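Local coordinates for protein nucleotidyl transferase (Methanothermobacter thermautotrophicus, PDB 6PLJ) that probably acts as a nucleotidyltransferase with a MobA-like domain, possibly in pseudomurein cell-wall synthesis, at residues P134-P138 against A139-R143. Residues are numbered along the deposited sequence; the frame is centred on the assembly and turned at random.
Sequences PAVSP and ATLRR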
loop_
_atom_site.group_PDB
_atom_site.type_symbol
_atom_site.label_atom_id
_atom_site.label_comp_id
_atom_site.label_asym_id
_atom_site.label_seq_id
_atom_site.Cartn_x
_atom_site.Cartn_y
_atom_site.Cartn_z
ATOM N N PRO A 134 0.498 0.694 -7.703
ATOM C CA PRO A 134 -0.761 1.146 -8.291
ATOM C C PRO A 134 -1.473 0.142 -9.188
ATOM O O PRO A 134 -2.548 0.464 -9.672
ATOM C CB PRO A 134 -0.325 2.348 -9.130
ATOM C CG PRO A 134 1.031 1.964 -9.588
ATOM C CD PRO A 134 1.649 1.323 -8.380
ATOM N N ALA A 135 -0.891 -1.030 -9.429
ATOM C CA ALA A 135 -1.501 -2.007 -10.327
ATOM C C ALA A 135 -2.340 -3.048 -9.612
ATOM O O ALA A 135 -2.804 -3.983 -10.255
ATOM C CB ALA A 135 -0.429 -2.686 -11.180
ATOM N N VAL A 136 -2.590 -2.890 -8.309
ATOM C CA VAL A 136 -3.456 -3.844 -7.624
ATOM C C VAL A 136 -4.892 -3.551 -8.052
ATOM O O VAL A 136 -5.337 -2.412 -7.990
ATOM C CB VAL A 136 -3.374 -3.796 -6.087
ATOM C CG1 VAL A 136 -4.056 -5.027 -5.522
ATOM C CG2 VAL A 136 -1.941 -3.773 -5.580
ATOM N N SER A 137 -5.621 -4.574 -8.478
ATOM C CA SER A 137 -6.996 -4.352 -8.909
ATOM C C SER A 137 -7.920 -4.173 -7.711
ATOM O O SER A 137 -7.678 -4.714 -6.637
ATOM C CB SER A 137 -7.509 -5.509 -9.760
ATOM O OG SER A 137 -7.628 -6.691 -8.997
ATOM N N PRO A 138 -9.011 -3.433 -7.910
ATOM C CA PRO A 138 -10.054 -3.356 -6.885
ATOM C C PRO A 138 -10.542 -4.729 -6.423
ATOM O O PRO A 138 -10.743 -4.939 -5.223
ATOM C CB PRO A 138 -11.174 -2.590 -7.588
ATOM C CG PRO A 138 -10.475 -1.761 -8.604
ATOM C CD PRO A 138 -9.308 -2.579 -9.070
ATOM N N ALA A 139 -10.699 -5.670 -7.351
ATOM C CA ALA A 139 -11.186 -6.999 -6.983
ATOM C C ALA A 139 -10.223 -7.721 -6.043
ATOM O O ALA A 139 -10.643 -8.372 -5.094
ATOM C CB ALA A 139 -11.451 -7.834 -8.230
ATOM N N THR A 140 -8.921 -7.573 -6.287
ATOM C CA THR A 140 -7.931 -8.188 -5.419
ATOM C C THR A 140 -7.963 -7.534 -4.041
ATOM O O THR A 140 -7.929 -8.226 -3.030
ATOM C CB THR A 140 -6.530 -8.095 -6.038
ATOM O OG1 THR A 140 -6.538 -8.865 -7.240
ATOM C CG2 THR A 140 -5.483 -8.623 -5.095
ATOM N N LEU A 141 -8.016 -6.207 -4.012
ATOM C CA LEU A 141 -8.089 -5.472 -2.738
ATOM C C LEU A 141 -9.316 -5.890 -1.931
ATOM O O LEU A 141 -9.228 -6.101 -0.714
ATOM C CB LEU A 141 -8.108 -3.961 -3.004
ATOM C CG LEU A 141 -6.795 -3.386 -3.539
ATOM C CD1 LEU A 141 -6.958 -1.965 -4.049
ATOM C CD2 LEU A 141 -5.695 -3.441 -2.485
ATOM N N ARG A 142 -10.443 -6.023 -2.627
ATOM C CA ARG A 142 -11.684 -6.445 -1.992
ATOM C C ARG A 142 -11.547 -7.840 -1.378
ATOM O O ARG A 142 -11.951 -8.044 -0.236
ATOM C CB ARG A 142 -12.833 -6.402 -3.002
ATOM C CG ARG A 142 -14.204 -6.674 -2.416
ATOM C CD ARG A 142 -15.225 -6.727 -3.531
ATOM N NE ARG A 142 -15.428 -5.424 -4.176
ATOM C CZ ARG A 142 -16.274 -4.474 -3.762
ATOM N NH1 ARG A 142 -17.018 -4.637 -2.666
ATOM N NH2 ARG A 142 -16.359 -3.326 -4.444
ATOM N N ARG A 143 -10.961 -8.783 -2.123
ATOM C CA ARG A 143 -10.718 -10.145 -1.628
ATOM C C ARG A 143 -9.823 -10.141 -0.392
ATOM O O ARG A 143 -10.074 -10.871 0.571
ATOM C CB ARG A 143 -10.102 -11.028 -2.705
ATOM C CG ARG A 143 -11.097 -11.573 -3.715
ATOM C CD ARG A 143 -10.488 -12.674 -4.578
ATOM N NE ARG A 143 -9.720 -12.114 -5.688
ATOM C CZ ARG A 143 -10.249 -11.628 -6.817
ATOM N NH1 ARG A 143 -9.448 -11.124 -7.759
ATOM N NH2 ARG A 143 -11.571 -11.628 -7.020
#
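Ser-137 caps helix 138-147 and Pro-138 begins it; their carbonyls accept its first i to i+4 bonds. Leu-141 N bonds to Ser-137 O at 3.0 Å, nearly straight. Arg-142 N bonds to Pro-138 O at 2.8 Å. Ser-137 is the N-cap. Ser-137 OG accepts from Thr-140 N at 3.1 Å, with an N-H...O angle of 155°. The hydroxyl lies between the backbone N and the carbonyl carbon (chi1 67°), which brings it to the amide of Thr-140. Thr-140 OG1 lies 3.0 Å from Ser-137 OG. The two oxygens face one carboxylate, that of Glu-216: Ser-137 OG bonds to OE2 and Thr-140 OG1 to OE1. Pro-138 follows the cap at the first helical position, where its lack of an N-H costs no helix bond.

Beside the cap the contact is apolar. Val-136 CG1, anti to its own N (chi1 -167°), reaches forward to Leu-141. Val-136 CG1 lies 3.8 Å from Leu-141 CG, and the two side chains cross at about a right angle. Val-136 CG1 also meets Thr-140 CG2 at 3.9 Å. Leu-141 continues onto Ala-69 of helix 62-72 and onto Pro-173.

With alanine in place of Ser-137, Thr-140 N would probably lose its capping acceptor and Glu-216 OE2 this hydroxyl partner. Val-136, just before the N-cap, and Leu-141, the fourth helical residue, form a hydrophobic staple next to the serine cap. The helix N-terminus probably also favours a negatively charged Glu-216, tying the loop holding that residue to this end of the helix.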